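Local structure of acyl-CoA dehydrogenase (Thermus thermophilus, 2Z1Q) at residues B[514-519]-B[558-563]. The protein probably catalyses the FAD-dependent 2,3-dehydrogenation of saturated acyl-CoA thioesters, passing the electrons on to an acceptor. Numbering follows the deposited sequence.
Sequences LAQALD and ALRRQA
The amide of Gln516 reaches the guanidinium edge of Arg560, each side chain crossing from its own helix. Between the two segments the helices touch through this single pair of long side chains, without backbone contact, and bury just 71 Å² in all. The two chains come from opposite directions. In Gln516 CG stands beside the backbone N, anti to the carbonyl carbon (chi1 -69°), and the chain runs straight on to CD. Arg560 starts in the same way and stays extended from CG to NE, which carries its guanidinium across the gap between the helices. The amide atom modelled as NE2 lies at the edge of the guanidinium and in its plane, not over a face; the two flat groups are turned 76° against each other. As modelled, Gln516 NE2 and Arg560 NH2, two nitrogens that both carry hydrogens, face each other at 2.7 Å. The amide is probably turned over; reversed, it would put its oxygen toward NH2, where a hydrogen bond may form. Arg560 NE has its salt bridge with OE2 of Glu308, which ties the guanidinium to helix 300-331. Both touching residues are partly exposed, and the contact lies near the surface, with the Arg560 side chain about 13 Å from a bound FAD. It joins helix 505-528 to helix 556-570 in the helical C-terminal part of this acyl-CoA dehydrogenase. Arg560 also packs on Gln304 of helix 300-331, Leu514 and Leu518 pack on Gln449 of helix 445-468, and Arg561 pairs with Glu477 of the second subunit.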
ATOM      1  N   LEU B 514      17.717  12.249   1.794  1.00 30.74           N
ATOM      2  CA  LEU B 514      18.378  12.621   3.040  1.00 30.65           C
ATOM      3  C   LEU B 514      17.469  13.429   3.981  1.00 30.83           C
ATOM      4  O   LEU B 514      17.289  13.063   5.148  1.00 30.85           O
ATOM      5  CB  LEU B 514      19.642  13.425   2.722  1.00 31.51           C
ATOM      6  CG  LEU B 514      20.374  14.035   3.916  1.00 31.95           C
ATOM      7  CD1 LEU B 514      20.715  12.932   4.895  1.00 32.31           C
ATOM      8  CD2 LEU B 514      21.635  14.758   3.459  1.00 31.99           C
ATOM      9  N   ALA B 515      16.899  14.524   3.478  1.00 29.75           N
ATOM     10  CA  ALA B 515      16.020  15.375   4.284  1.00 29.57           C
ATOM     11  C   ALA B 515      14.911  14.561   4.947  1.00 30.84           C
ATOM     12  O   ALA B 515      14.700  14.646   6.159  1.00 30.13           O
ATOM     13  CB  ALA B 515      15.404  16.474   3.418  1.00 28.29           C
ATOM     14  N   GLN B 516      14.202  13.773   4.147  1.00 30.13           N
ATOM     15  CA  GLN B 516      13.120  12.955   4.670  1.00 29.70           C
ATOM     16  C   GLN B 516      13.598  11.907   5.664  1.00 28.95           C
ATOM     17  O   GLN B 516      12.923  11.638   6.654  1.00 29.44           O
ATOM     18  CB  GLN B 516      12.381  12.302   3.510  1.00 29.69           C
ATOM     19  CG  GLN B 516      11.613  13.305   2.680  1.00 27.76           C
ATOM     20  CD  GLN B 516      10.972  12.688   1.462  1.00 26.11           C
ATOM     21  OE1 GLN B 516      11.654  12.241   0.537  1.00 27.17           O
ATOM     22  NE2 GLN B 516       9.650  12.653   1.455  1.00 24.83           N
ATOM     23  N   ALA B 517      14.764  11.322   5.406  1.00 28.86           N
ATOM     24  CA  ALA B 517      15.322  10.317   6.302  1.00 29.00           C
ATOM     25  C   ALA B 517      15.606  10.920   7.676  1.00 30.48           C
ATOM     26  O   ALA B 517      15.434  10.254   8.705  1.00 29.95           O
ATOM     27  CB  ALA B 517      16.604   9.744   5.713  1.00 28.14           C
ATOM     28  N   LEU B 518      16.053  12.174   7.701  1.00 30.18           N
ATOM     29  CA  LEU B 518      16.344  12.817   8.976  1.00 30.33           C
ATOM     30  C   LEU B 518      15.062  13.026   9.763  1.00 29.98           C
ATOM     31  O   LEU B 518      15.046  12.865  10.977  1.00 31.89           O
ATOM     32  CB  LEU B 518      17.072  14.156   8.775  1.00 30.48           C
ATOM     33  CG  LEU B 518      18.598  14.107   8.949  1.00 32.38           C
ATOM     34  CD1 LEU B 518      19.184  13.159   7.932  1.00 33.84           C
ATOM     35  CD2 LEU B 518      19.206  15.494   8.784  1.00 34.36           C
ATOM     36  N   ASP B 519      13.979  13.364   9.074  1.00 29.89           N
ATOM     37  CA  ASP B 519      12.714  13.576   9.762  1.00 31.82           C
ATOM     38  C   ASP B 519      12.201  12.294  10.394  1.00 31.08           C
ATOM     39  O   ASP B 519      11.706  12.308  11.520  1.00 27.98           O
ATOM     40  CB  ASP B 519      11.651  14.096   8.805  1.00 33.76           C
ATOM     41  CG  ASP B 519      12.001  15.435   8.221  1.00 37.07           C
ATOM     42  OD1 ASP B 519      12.753  16.203   8.868  1.00 40.47           O
ATOM     43  OD2 ASP B 519      11.511  15.717   7.113  1.00 37.77           O
ATOM     44  N   ALA B 558      10.621  22.328  -4.799  1.00 27.83           N
ATOM     45  CA  ALA B 558      11.515  22.651  -5.903  1.00 25.94           C
ATOM     46  C   ALA B 558      12.295  21.428  -6.356  1.00 24.90           C
ATOM     47  O   ALA B 558      12.319  21.101  -7.538  1.00 23.92           O
ATOM     48  CB  ALA B 558      12.493  23.758  -5.491  1.00 25.75           C
ATOM     49  N   LEU B 559      12.932  20.747  -5.413  1.00 25.23           N
ATOM     50  CA  LEU B 559      13.740  19.589  -5.771  1.00 27.07           C
ATOM     51  C   LEU B 559      12.946  18.455  -6.413  1.00 27.49           C
ATOM     52  O   LEU B 559      13.384  17.893  -7.416  1.00 26.65           O
ATOM     53  CB  LEU B 559      14.525  19.079  -4.549  1.00 27.09           C
ATOM     54  CG  LEU B 559      15.568  20.038  -3.944  1.00 28.59           C
ATOM     55  CD1 LEU B 559      16.281  19.357  -2.781  1.00 28.17           C
ATOM     56  CD2 LEU B 559      16.589  20.436  -4.989  1.00 29.57           C
ATOM     57  N   ARG B 560      11.787  18.116  -5.859  1.00 27.13           N
ATOM     58  CA  ARG B 560      11.000  17.049  -6.450  1.00 29.06           C
ATOM     59  C   ARG B 560      10.570  17.457  -7.850  1.00 29.10           C
ATOM     60  O   ARG B 560      10.650  16.659  -8.780  1.00 28.29           O
ATOM     61  CB  ARG B 560       9.772  16.734  -5.593  1.00 28.78           C
ATOM     62  CG  ARG B 560      10.087  16.018  -4.281  1.00 27.81           C
ATOM     63  CD  ARG B 560       8.831  15.309  -3.813  1.00 28.56           C
ATOM     64  NE  ARG B 560       8.956  14.669  -2.507  1.00 27.84           N
ATOM     65  CZ  ARG B 560       8.642  15.243  -1.346  1.00 27.43           C
ATOM     66  NH1 ARG B 560       8.178  16.487  -1.303  1.00 24.68           N
ATOM     67  NH2 ARG B 560       8.772  14.561  -0.219  1.00 27.57           N
ATOM     68  N   ARG B 561      10.141  18.706  -8.020  1.00 29.73           N
ATOM     69  CA  ARG B 561       9.727  19.158  -9.345  1.00 30.41           C
ATOM     70  C   ARG B 561      10.860  19.020 -10.352  1.00 30.49           C
ATOM     71  O   ARG B 561      10.633  18.685 -11.514  1.00 30.24           O
ATOM     72  CB  ARG B 561       9.243  20.601  -9.316  1.00 30.52           C
ATOM     73  CG  ARG B 561       7.868  20.769  -8.700  1.00 31.23           C
ATOM     74  CD  ARG B 561       7.283  22.111  -9.081  1.00 30.64           C
ATOM     75  NE  ARG B 561       5.924  22.276  -8.581  1.00 30.07           N
ATOM     76  CZ  ARG B 561       5.100  23.235  -8.988  1.00 29.85           C
ATOM     77  NH1 ARG B 561       5.507  24.107  -9.900  1.00 28.42           N
ATOM     78  NH2 ARG B 561       3.877  23.326  -8.485  1.00 26.69           N
ATOM     79  N   GLN B 562      12.083  19.272  -9.892  1.00 31.46           N
ATOM     80  CA  GLN B 562      13.269  19.171 -10.739  1.00 33.17           C
ATOM     81  C   GLN B 562      13.476  17.714 -11.191  1.00 31.18           C
ATOM     82  O   GLN B 562      13.797  17.455 -12.353  1.00 31.89           O
ATOM     83  CB  GLN B 562      14.497  19.688  -9.973  1.00 33.39           C
ATOM     84  CG  GLN B 562      15.800  19.630 -10.756  1.00 37.09           C
ATOM     85  CD  GLN B 562      16.988  20.247 -10.004  1.00 38.57           C
ATOM     86  OE1 GLN B 562      18.129  20.141 -10.449  1.00 38.35           O
ATOM     87  NE2 GLN B 562      16.718  20.891  -8.871  1.00 38.51           N
ATOM     88  N   ALA B 563      13.284  16.780 -10.262  1.00 29.47           N
ATOM     89  CA  ALA B 563      13.421  15.347 -10.540  1.00 29.09           C
ATOM     90  C   ALA B 563      12.305  14.902 -11.496  1.00 28.30           C
ATOM     91  O   ALA B 563      12.546  14.163 -12.452  1.00 27.88           O
ATOM     92  CB  ALA B 563      13.345  14.557  -9.229  1.00 27.96           C
TER